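Local atomic coordinates of coiled-coil quantitatively-enriched protein 1 (Schizosaccharomyces pombe, PDB entry 7CUJ), a protein that links telomeres to the meiotic centrosome, is essential for normal telomere clustering in meiotic prophase, and is required for telomere length regulation and chromosome segregation. Residues Leu16-Leu21 / Leu211-Ser216; Ala64-Leu69 / Glu99-Phe104. All coordinates share one frame; numbering follows the deposited sequence.

Interaction 1: Leu16-Leu21 / Leu211-Ser216; sequences LPMSAL and LIHLGS
Leu16 pairs with His213 as a parallel beta bridge, bonded to the residues before and after the histidine: Leu16 N gives its hydrogen to Ile212 O at 3.0 Å, and Leu214 N gives its own to Leu16 O at 2.9 Å. A CA-H...O contact from His213 CA, 3.2 Å from Leu16 O, adds to the load on that oxygen. Pro17 follows with no amide hydrogen of its own, which suits the place where the chain leaves the sheet.

The His213 ring supplies weaker polar contacts. Its CD2 carbon meets Pro17 O at the ring edge, 3.3 Å away, and a water lies within hydrogen-bonding distance of both His213 NE2 and the same Pro17 oxygen and may bridge them. His213 ND1 forms a weak hydrogen bond to Ala64 O.

Among the apolar contacts, Leu16 CD1 touches Leu211 CG at 3.9 Å. Met18 reaches further, its CG 3.8 Å from His213 CB. A bend at chi3 (94°) sets its CE, like its sulfur, beside Ser216 CB. Met18 SD also makes an oblique Met-aromatic contact with the imidazole. A flexible, unbranched thioether suits this irregular surface.

The turn that Met18 packs on runs from His213 to Ser216 and is type II; Gly215 takes its positive phi (87°), a value glycine tolerates easily. Ser216 OG donates to His213 O at 2.8 Å and, as N-cap of helix 217-223, also bonds to Glu218 N.

Here, in the alpha/beta part of a longer protein, an outer strand of a parallel sheet joins its neighbour at their C-terminal ends, where, as in alpha/beta folds, both chains turn off into helices, 20-32 and 217-223.

Interaction 2: Ala64-Leu69 / Glu99-Phe104; sequences AKHPSL and ENSSKF
Lys103 NZ gives a weak hydrogen bond to Ala64 O, 3.3 Å away, and has stronger partners in the carboxylate of Glu218 and the carbonyl of Tyr189, whose ring adds a cation-pi contact. The lysine chain is extended beyond CG, which carries the ammonium to the end of helix 47-65. Ala64 lies in the last turn there, where the helix dipole would probably favour a positive charge.

Ser101 is the N-cap of helix 102-112. With OG anti to its own backbone N (chi1 177°), it accepts weak bonds from Lys103 N at 3.2 Å and from Phe104 N at 3.3 Å. Its CB meanwhile presses on His66 CE1 at 3.4 Å.

His66 and Phe104 form a T-shaped pair, centroids 5.0 Å apart and planes at 74°. The histidine presents its edge, with CE1 above one face of Phe104 but offset toward the rim. Replacing His66 with an alanine would probably open a gap beside Ser101 CB and leave this phenylalanine face without its edge-on partner. Nearby, Pro67 CG meets Asn100 CB at 4.0 Å.

His66 ND1 is buried with no polar partner in the model. The imidazole thus probably serves here mainly as a flat packing group. The one hydrogen bond between the segments, from Lys103, is weak; its ammonium is held mainly by Tyr189 and by Glu218, which probably balances the buried charge.

Both contacts are buried and lie side by side, interaction 2 nested within the chain loop that interaction 1 closes. Interaction 1 belongs to the sheet, tying strand 11-16 to strand 208-213 through regular backbone bonds. Interaction 2 joins the end of helix 47-65 to the start of helix 102-112, and relies on side chains: a lysine ammonium on a backbone carbonyl, a serine CB against histidine, and a pair of rings. Two probable hydrogen bonds stitch them together, Ser19 OG to Asn100 O and Ser102 OG to Pro17 O, while Lys103 CE packs against His213 ND1. More residues of interaction 2 lie within reach of a chain of another protein, among them Ser68 and Asn100, which pack on it; in interaction 1 only Leu21 does.

Interaction 1: Leu16-Leu21 / Leu211-Ser216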
loop_
_atom_site.group_PDB
_atom_site.type_symbol
_atom_site.label_atom_id
_atom_site.label_comp_id
_atom_site.label_asym_id
_atom_site.label_seq_id
_atom_site.Cartn_x
_atom_site.Cartn_y
_atom_site.Cartn_z
ATOM N N LEU A 16 27.268 13.450 -7.562
ATOM C CA LEU A 16 27.099 13.020 -8.940
ATOM C C LEU A 16 25.612 12.851 -9.229
ATOM O O LEU A 16 24.876 12.303 -8.407
ATOM C CB LEU A 16 27.837 11.692 -9.139
ATOM C CG LEU A 16 29.362 11.753 -9.055
ATOM C CD1 LEU A 16 29.947 10.359 -8.902
ATOM C CD2 LEU A 16 29.945 12.439 -10.280
ATOM N N PRO A 17 25.121 13.295 -10.408
ATOM C CA PRO A 17 23.686 13.261 -10.696
ATOM C C PRO A 17 23.195 11.860 -11.056
ATOM O O PRO A 17 23.945 11.052 -11.598
ATOM C CB PRO A 17 23.553 14.209 -11.898
ATOM C CG PRO A 17 24.890 14.100 -12.610
ATOM C CD PRO A 17 25.913 13.850 -11.519
ATOM N N MET A 18 21.921 11.590 -10.743
ATOM C CA MET A 18 21.290 10.329 -11.098
ATOM C C MET A 18 20.798 10.399 -12.542
ATOM O O MET A 18 20.449 11.469 -13.039
ATOM C CB MET A 18 20.100 10.015 -10.183
ATOM C CG MET A 18 20.458 9.897 -8.715
ATOM S SD MET A 18 19.131 9.097 -7.770
ATOM C CE MET A 18 19.699 7.399 -7.797
ATOM N N SER A 19 20.765 9.235 -13.197
ATOM C CA SER A 19 20.246 9.108 -14.549
ATOM C C SER A 19 18.719 9.142 -14.521
ATOM O O SER A 19 18.113 9.013 -13.459
ATOM C CB SER A 19 20.746 7.839 -15.176
ATOM O OG SER A 19 20.610 6.751 -14.275
ATOM N N ALA A 20 18.111 9.300 -15.705
ATOM C CA ALA A 20 16.663 9.302 -15.846
ATOM C C ALA A 20 16.083 7.986 -15.329
ATOM O O ALA A 20 15.040 7.986 -14.677
ATOM C CB ALA A 20 16.273 9.564 -17.281
ATOM N N LEU A 21 16.788 6.880 -15.609
ATOM C CA LEU A 21 16.404 5.533 -15.210
ATOM C C LEU A 21 16.350 5.441 -13.686
ATOM O O LEU A 21 15.384 4.927 -13.130
ATOM C CB LEU A 21 17.440 4.543 -15.760
ATOM C CG LEU A 21 16.987 3.101 -16.011
ATOM C CD1 LEU A 21 18.176 2.155 -15.952
ATOM C CD2 LEU A 21 15.905 2.644 -15.045
ATOM N N LEU A 211 31.519 9.039 -3.277
ATOM C CA LEU A 211 30.626 9.196 -4.412
ATOM C C LEU A 211 29.195 9.125 -3.882
ATOM O O LEU A 211 28.759 8.081 -3.398
ATOM C CB LEU A 211 30.907 8.072 -5.419
ATOM C CG LEU A 211 32.067 8.276 -6.399
ATOM C CD1 LEU A 211 33.201 9.098 -5.804
ATOM C CD2 LEU A 211 32.582 6.944 -6.917
ATOM N N ILE A 212 28.493 10.263 -3.951
ATOM C CA ILE A 212 27.151 10.391 -3.411
ATOM C C ILE A 212 26.232 10.899 -4.517
ATOM O O ILE A 212 26.459 11.972 -5.071
ATOM C CB ILE A 212 27.144 11.317 -2.176
ATOM C CG1 ILE A 212 27.980 10.729 -1.033
ATOM C CG2 ILE A 212 25.716 11.608 -1.733
ATOM C CD1 ILE A 212 28.177 11.657 0.145
ATOM N N HIS A 213 25.193 10.117 -4.827
ATOM C CA HIS A 213 24.234 10.510 -5.847
ATOM C C HIS A 213 23.327 11.618 -5.318
ATOM O O HIS A 213 22.766 11.500 -4.229
ATOM C CB HIS A 213 23.436 9.304 -6.358
ATOM C CG HIS A 213 24.003 8.708 -7.601
ATOM N ND1 HIS A 213 24.377 7.383 -7.677
ATOM C CD2 HIS A 213 24.267 9.248 -8.809
ATOM C CE1 HIS A 213 24.847 7.130 -8.881
ATOM N NE2 HIS A 213 24.787 8.256 -9.596
ATOM N N LEU A 214 23.199 12.685 -6.114
ATOM C CA LEU A 214 22.372 13.830 -5.767
ATOM C C LEU A 214 20.904 13.406 -5.760
ATOM O O LEU A 214 20.396 12.881 -6.752
ATOM C CB LEU A 214 22.615 14.963 -6.770
ATOM C CG LEU A 214 23.948 15.705 -6.649
ATOM C CD1 LEU A 214 24.271 16.446 -7.939
ATOM C CD2 LEU A 214 23.925 16.682 -5.486
ATOM N N GLY A 215 20.252 13.626 -4.611
ATOM C CA GLY A 215 18.819 13.419 -4.461
ATOM C C GLY A 215 18.463 11.984 -4.079
ATOM O O GLY A 215 17.284 11.653 -3.979
ATOM N N SER A 216 19.488 11.149 -3.863
ATOM C CA SER A 216 19.304 9.752 -3.500
ATOM C C SER A 216 19.250 9.613 -1.979
ATOM O O SER A 216 19.341 10.610 -1.265
ATOM C CB SER A 216 20.394 8.895 -4.099
ATOM O OG SER A 216 21.633 9.114 -3.440
HETATM O O HOH W 1 24.028 8.030 -12.686
#

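Interaction 2: Ala64-Leu69 / Glu99-Phe104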
loop_
_atom_site.group_PDB
_atom_site.type_symbol
_atom_site.label_atom_id
_atom_site.label_comp_id
_atom_site.label_asym_id
_atom_site.label_seq_id
_atom_site.Cartn_x
_atom_site.Cartn_y
_atom_site.Cartn_z
ATOM N N ALA A 64 20.993 3.384 -6.185
ATOM C CA ALA A 64 22.048 4.379 -6.100
ATOM C C ALA A 64 23.401 3.762 -6.453
ATOM O O ALA A 64 24.306 4.469 -6.889
ATOM C CB ALA A 64 22.067 5.001 -4.723
ATOM N N LYS A 65 23.539 2.446 -6.251
ATOM C CA LYS A 65 24.753 1.745 -6.645
ATOM C C LYS A 65 24.761 1.592 -8.162
ATOM O O LYS A 65 25.618 2.160 -8.836
ATOM C CB LYS A 65 24.868 0.391 -5.942
ATOM C CG LYS A 65 25.249 0.459 -4.473
ATOM C CD LYS A 65 25.211 -0.890 -3.787
ATOM C CE LYS A 65 24.627 -0.807 -2.391
ATOM N NZ LYS A 65 24.534 -2.142 -1.753
ATOM N N HIS A 66 23.785 0.842 -8.686
ATOM C CA HIS A 66 23.592 0.723 -10.122
ATOM C C HIS A 66 22.193 0.196 -10.416
ATOM O O HIS A 66 21.771 -0.791 -9.820
ATOM C CB HIS A 66 24.654 -0.195 -10.741
ATOM C CG HIS A 66 24.928 0.113 -12.173
ATOM N ND1 HIS A 66 26.076 0.762 -12.573
ATOM C CD2 HIS A 66 24.211 -0.113 -13.294
ATOM C CE1 HIS A 66 26.064 0.906 -13.882
ATOM N NE2 HIS A 66 24.926 0.381 -14.348
ATOM N N PRO A 67 21.437 0.822 -11.347
ATOM C CA PRO A 67 20.096 0.347 -11.693
ATOM C C PRO A 67 20.060 -1.070 -12.265
ATOM O O PRO A 67 19.041 -1.751 -12.166
ATOM C CB PRO A 67 19.588 1.380 -12.714
ATOM C CG PRO A 67 20.841 2.051 -13.244
ATOM C CD PRO A 67 21.817 2.038 -12.087
ATOM N N SER A 68 21.188 -1.518 -12.833
ATOM C CA SER A 68 21.255 -2.811 -13.499
ATOM C C SER A 68 21.298 -3.961 -12.491
ATOM O O SER A 68 21.324 -5.122 -12.890
ATOM C CB SER A 68 22.394 -2.872 -14.484
ATOM O OG SER A 68 23.640 -2.903 -13.809
ATOM N N LEU A 69 21.274 -3.636 -11.191
ATOM C CA LEU A 69 21.030 -4.637 -10.162
ATOM C C LEU A 69 19.611 -5.201 -10.299
ATOM O O LEU A 69 19.286 -6.196 -9.654
ATOM C CB LEU A 69 21.253 -4.039 -8.764
ATOM C CG LEU A 69 22.694 -3.715 -8.359
ATOM C CD1 LEU A 69 22.754 -3.215 -6.924
ATOM C CD2 LEU A 69 23.614 -4.916 -8.529
ATOM N N GLU A 99 26.551 3.692 -19.000
ATOM C CA GLU A 99 25.492 4.421 -19.683
ATOM C C GLU A 99 24.574 5.100 -18.667
ATOM O O GLU A 99 24.120 6.221 -18.893
ATOM C CB GLU A 99 24.709 3.464 -20.585
ATOM C CG GLU A 99 23.588 4.125 -21.369
ATOM C CD GLU A 99 22.955 3.255 -22.443
ATOM O OE1 GLU A 99 22.964 2.015 -22.288
ATOM O OE2 GLU A 99 22.460 3.822 -23.438
ATOM N N ASN A 100 24.314 4.414 -17.544
ATOM C CA ASN A 100 23.291 4.845 -16.603
ATOM C C ASN A 100 23.875 5.121 -15.217
ATOM O O ASN A 100 23.123 5.328 -14.266
ATOM C CB ASN A 100 22.129 3.848 -16.537
ATOM C CG ASN A 100 21.188 3.954 -17.719
ATOM O OD1 ASN A 100 20.467 4.938 -17.860
ATOM N ND2 ASN A 100 21.185 2.941 -18.571
ATOM N N SER A 101 25.209 5.135 -15.104
ATOM C CA SER A 101 25.852 5.417 -13.828
ATOM C C SER A 101 26.879 6.536 -13.971
ATOM O O SER A 101 27.891 6.375 -14.648
ATOM C CB SER A 101 26.471 4.182 -13.224
ATOM O OG SER A 101 27.147 4.499 -12.015
ATOM N N SER A 102 26.601 7.661 -13.304
ATOM C CA SER A 102 27.520 8.782 -13.200
ATOM C C SER A 102 28.773 8.368 -12.435
ATOM O O SER A 102 29.806 9.018 -12.548
ATOM C CB SER A 102 26.864 9.947 -12.511
ATOM O OG SER A 102 26.153 10.751 -13.436
ATOM N N LYS A 103 28.657 7.301 -11.637
ATOM C CA LYS A 103 29.749 6.850 -10.790
ATOM C C LYS A 103 30.804 6.137 -11.635
ATOM O O LYS A 103 31.994 6.415 -11.504
ATOM C CB LYS A 103 29.218 5.972 -9.655
ATOM C CG LYS A 103 28.479 6.730 -8.565
ATOM C CD LYS A 103 28.029 5.861 -7.420
ATOM C CE LYS A 103 27.398 6.671 -6.309
ATOM N NZ LYS A 103 26.890 5.800 -5.224
ATOM N N PHE A 104 30.350 5.218 -12.497
ATOM C CA PHE A 104 31.219 4.519 -13.428
ATOM C C PHE A 104 31.924 5.526 -14.336
ATOM O O PHE A 104 33.140 5.449 -14.516
ATOM C CB PHE A 104 30.427 3.487 -14.235
ATOM C CG PHE A 104 30.344 2.114 -13.617
ATOM C CD1 PHE A 104 29.808 1.933 -12.349
ATOM C CD2 PHE A 104 30.785 0.995 -14.311
ATOM C CE1 PHE A 104 29.731 0.668 -11.785
ATOM C CE2 PHE A 104 30.703 -0.271 -13.748
ATOM C CZ PHE A 104 30.175 -0.433 -12.486
#